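Local atomic coordinates of polyketide synthase PksR (Bacillus subtilis, PDB entry 4U3V), a protein that takes part in intermediate steps of synthesis of the antibiotic polyketide bacillaene, and is represented here by its double-hotdog enoyl-isomerase domain. Residues A[217-222]-A[259-264]. Numbering follows the deposited sequence.
Sequences SFLEQF and DMLLFD
The ring of Phe263, on strand 260-268, touches Phe218 and Leu219 of helix 205-219. The ring is placed by a first torsion that sets CG anti to the carbonyl carbon (chi1 -65°). CB and CG stay close to the strand and do not touch 217-222. Farther out the two ring edges diverge: CE2 lies 3.7 Å from CB of Leu261 in its own strand, whereas CE1 comes within 3.7 Å of Phe218 CD2. The tip, CZ, sits 4.1 Å from Phe218 CD2 and 4.3 Å from Leu219 CD2, both of which meet the Phe263 ring at its edge. The two phenyl planes stand at 80° with centroids 5.8 Å apart, an oblique pair. Beside them Leu219 and Leu261 meet tip to tip, Leu219 CD2 being 4.0 Å from Leu261 CD1. No hydrogen bond crosses the contact; it is made by buried apolar groups, whose long rings and branched methyls bridge the two backbones without introducing a polar atom. In the type I turn Leu219-Phe222, Gln221 NE2 donates to Phe218 O (3.0 Å, N-H...O 158°), so an amide serves a backbone carbonyl, and the same nitrogen also bonds Asp180 O. Phe263 also touches Ile251 and Leu253 of strand 247-257, and Leu283 and Phe228 pack on Leu219. A helix wrapped by a curved antiparallel sheet, here in the C-terminal half of the double hotdog, is the hallmark of the hotdog fold.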
loop_
_atom_site.group_PDB
_atom_site.type_symbol
_atom_site.label_atom_id
_atom_site.label_comp_id
_atom_site.label_asym_id
_atom_site.label_seq_id
_atom_site.Cartn_x
_atom_site.Cartn_y
_atom_site.Cartn_z
ATOM N N SER A 217 -10.644 -8.565 4.240
ATOM C CA SER A 217 -11.061 -9.963 4.322
ATOM C C SER A 217 -10.895 -10.551 5.732
ATOM O O SER A 217 -11.769 -11.252 6.237
ATOM C CB SER A 217 -10.238 -10.818 3.323
ATOM O OG SER A 217 -10.445 -10.375 1.981
ATOM N N PHE A 218 -9.818 -10.158 6.393
ATOM C CA PHE A 218 -9.617 -10.513 7.810
ATOM C C PHE A 218 -10.765 -9.965 8.659
ATOM O O PHE A 218 -11.333 -10.680 9.488
ATOM C CB PHE A 218 -8.268 -9.969 8.308
ATOM C CG PHE A 218 -8.094 -10.035 9.814
ATOM C CD1 PHE A 218 -7.853 -11.254 10.443
ATOM C CD2 PHE A 218 -8.193 -8.903 10.603
ATOM C CE1 PHE A 218 -7.771 -11.345 11.828
ATOM C CE2 PHE A 218 -8.112 -8.979 11.993
ATOM C CZ PHE A 218 -7.912 -10.201 12.617
ATOM N N LEU A 219 -11.085 -8.680 8.473
ATOM C CA LEU A 219 -12.060 -7.999 9.349
ATOM C C LEU A 219 -13.490 -8.493 9.105
ATOM O O LEU A 219 -14.357 -8.276 9.923
ATOM C CB LEU A 219 -11.990 -6.473 9.133
ATOM C CG LEU A 219 -10.655 -5.915 9.678
ATOM C CD1 LEU A 219 -10.355 -4.521 9.181
ATOM C CD2 LEU A 219 -10.557 -5.970 11.202
ATOM N N GLU A 220 -13.695 -9.143 7.970
ATOM C CA GLU A 220 -15.019 -9.568 7.517
ATOM C C GLU A 220 -15.602 -10.540 8.519
ATOM O O GLU A 220 -16.820 -10.705 8.600
ATOM C CB GLU A 220 -14.867 -10.249 6.152
ATOM C CG GLU A 220 -16.156 -10.674 5.456
ATOM C CD GLU A 220 -16.592 -12.102 5.788
ATOM O OE1 GLU A 220 -15.741 -12.927 6.206
ATOM O OE2 GLU A 220 -17.802 -12.405 5.636
ATOM N N GLN A 221 -14.722 -11.212 9.263
ATOM C CA GLN A 221 -15.144 -12.229 10.221
ATOM C C GLN A 221 -15.843 -11.610 11.404
ATOM O O GLN A 221 -16.575 -12.304 12.126
ATOM C CB GLN A 221 -13.970 -13.084 10.688
ATOM C CG GLN A 221 -13.071 -12.406 11.713
ATOM C CD GLN A 221 -11.838 -13.230 12.012
ATOM O OE1 GLN A 221 -11.917 -14.254 12.690
ATOM N NE2 GLN A 221 -10.740 -12.900 11.363
ATOM N N PHE A 222 -15.684 -10.295 11.587
ATOM C CA PHE A 222 -16.175 -9.656 12.800
ATOM C C PHE A 222 -17.488 -8.946 12.503
ATOM O O PHE A 222 -17.864 -8.793 11.327
ATOM C CB PHE A 222 -15.141 -8.684 13.400
ATOM C CG PHE A 222 -13.846 -9.348 13.794
ATOM C CD1 PHE A 222 -13.795 -10.249 14.857
ATOM C CD2 PHE A 222 -12.669 -9.085 13.080
ATOM C CE1 PHE A 222 -12.612 -10.914 15.179
ATOM C CE2 PHE A 222 -11.492 -9.724 13.416
ATOM C CZ PHE A 222 -11.454 -10.629 14.474
ATOM N N ASP A 259 -10.173 3.282 18.167
ATOM C CA ASP A 259 -10.805 2.991 16.865
ATOM C C ASP A 259 -9.813 2.954 15.703
ATOM O O ASP A 259 -10.171 3.226 14.548
ATOM C CB ASP A 259 -11.925 3.994 16.572
ATOM C CG ASP A 259 -13.151 3.758 17.429
ATOM O OD1 ASP A 259 -13.744 2.660 17.333
ATOM O OD2 ASP A 259 -13.528 4.675 18.187
ATOM N N MET A 260 -8.552 2.674 16.021
ATOM C CA MET A 260 -7.537 2.442 14.988
ATOM C C MET A 260 -7.112 0.970 15.078
ATOM O O MET A 260 -6.802 0.463 16.157
ATOM C CB MET A 260 -6.320 3.318 15.229
ATOM C CG MET A 260 -6.624 4.824 15.250
ATOM S SD MET A 260 -7.148 5.385 13.613
ATOM C CE MET A 260 -5.813 4.735 12.622
ATOM N N LEU A 261 -6.972 0.335 13.931
ATOM C CA LEU A 261 -6.538 -1.060 13.897
ATOM C C LEU A 261 -5.226 -1.058 13.123
ATOM O O LEU A 261 -5.193 -0.619 11.977
ATOM C CB LEU A 261 -7.554 -1.909 13.106
ATOM C CG LEU A 261 -8.903 -2.027 13.820
ATOM C CD1 LEU A 261 -9.998 -2.389 12.811
ATOM C CD2 LEU A 261 -8.773 -3.125 14.840
ATOM N N LEU A 262 -4.160 -1.557 13.737
ATOM C CA LEU A 262 -2.833 -1.549 13.090
ATOM C C LEU A 262 -2.366 -2.994 12.907
ATOM O O LEU A 262 -2.571 -3.866 13.780
ATOM C CB LEU A 262 -1.786 -0.816 13.937
ATOM C CG LEU A 262 -1.782 0.709 13.734
ATOM C CD1 LEU A 262 -3.037 1.367 14.284
ATOM C CD2 LEU A 262 -0.524 1.351 14.317
ATOM N N PHE A 263 -1.727 -3.232 11.768
ATOM C CA PHE A 263 -1.338 -4.571 11.332
ATOM C C PHE A 263 0.130 -4.560 10.973
ATOM O O PHE A 263 0.649 -3.570 10.465
ATOM C CB PHE A 263 -2.157 -4.972 10.057
ATOM C CG PHE A 263 -3.609 -5.094 10.304
ATOM C CD1 PHE A 263 -4.147 -6.322 10.667
ATOM C CD2 PHE A 263 -4.424 -3.963 10.280
ATOM C CE1 PHE A 263 -5.506 -6.435 10.944
ATOM C CE2 PHE A 263 -5.782 -4.065 10.620
ATOM C CZ PHE A 263 -6.319 -5.301 10.923
ATOM N N ASP A 264 0.801 -5.679 11.197
ATOM C CA ASP A 264 2.080 -5.933 10.535
ATOM C C ASP A 264 1.894 -6.790 9.290
ATOM O O ASP A 264 1.038 -7.677 9.242
ATOM C CB ASP A 264 3.101 -6.575 11.512
ATOM C CG ASP A 264 3.642 -5.583 12.534
ATOM O OD1 ASP A 264 3.289 -4.371 12.493
ATOM O OD2 ASP A 264 4.414 -6.024 13.433
#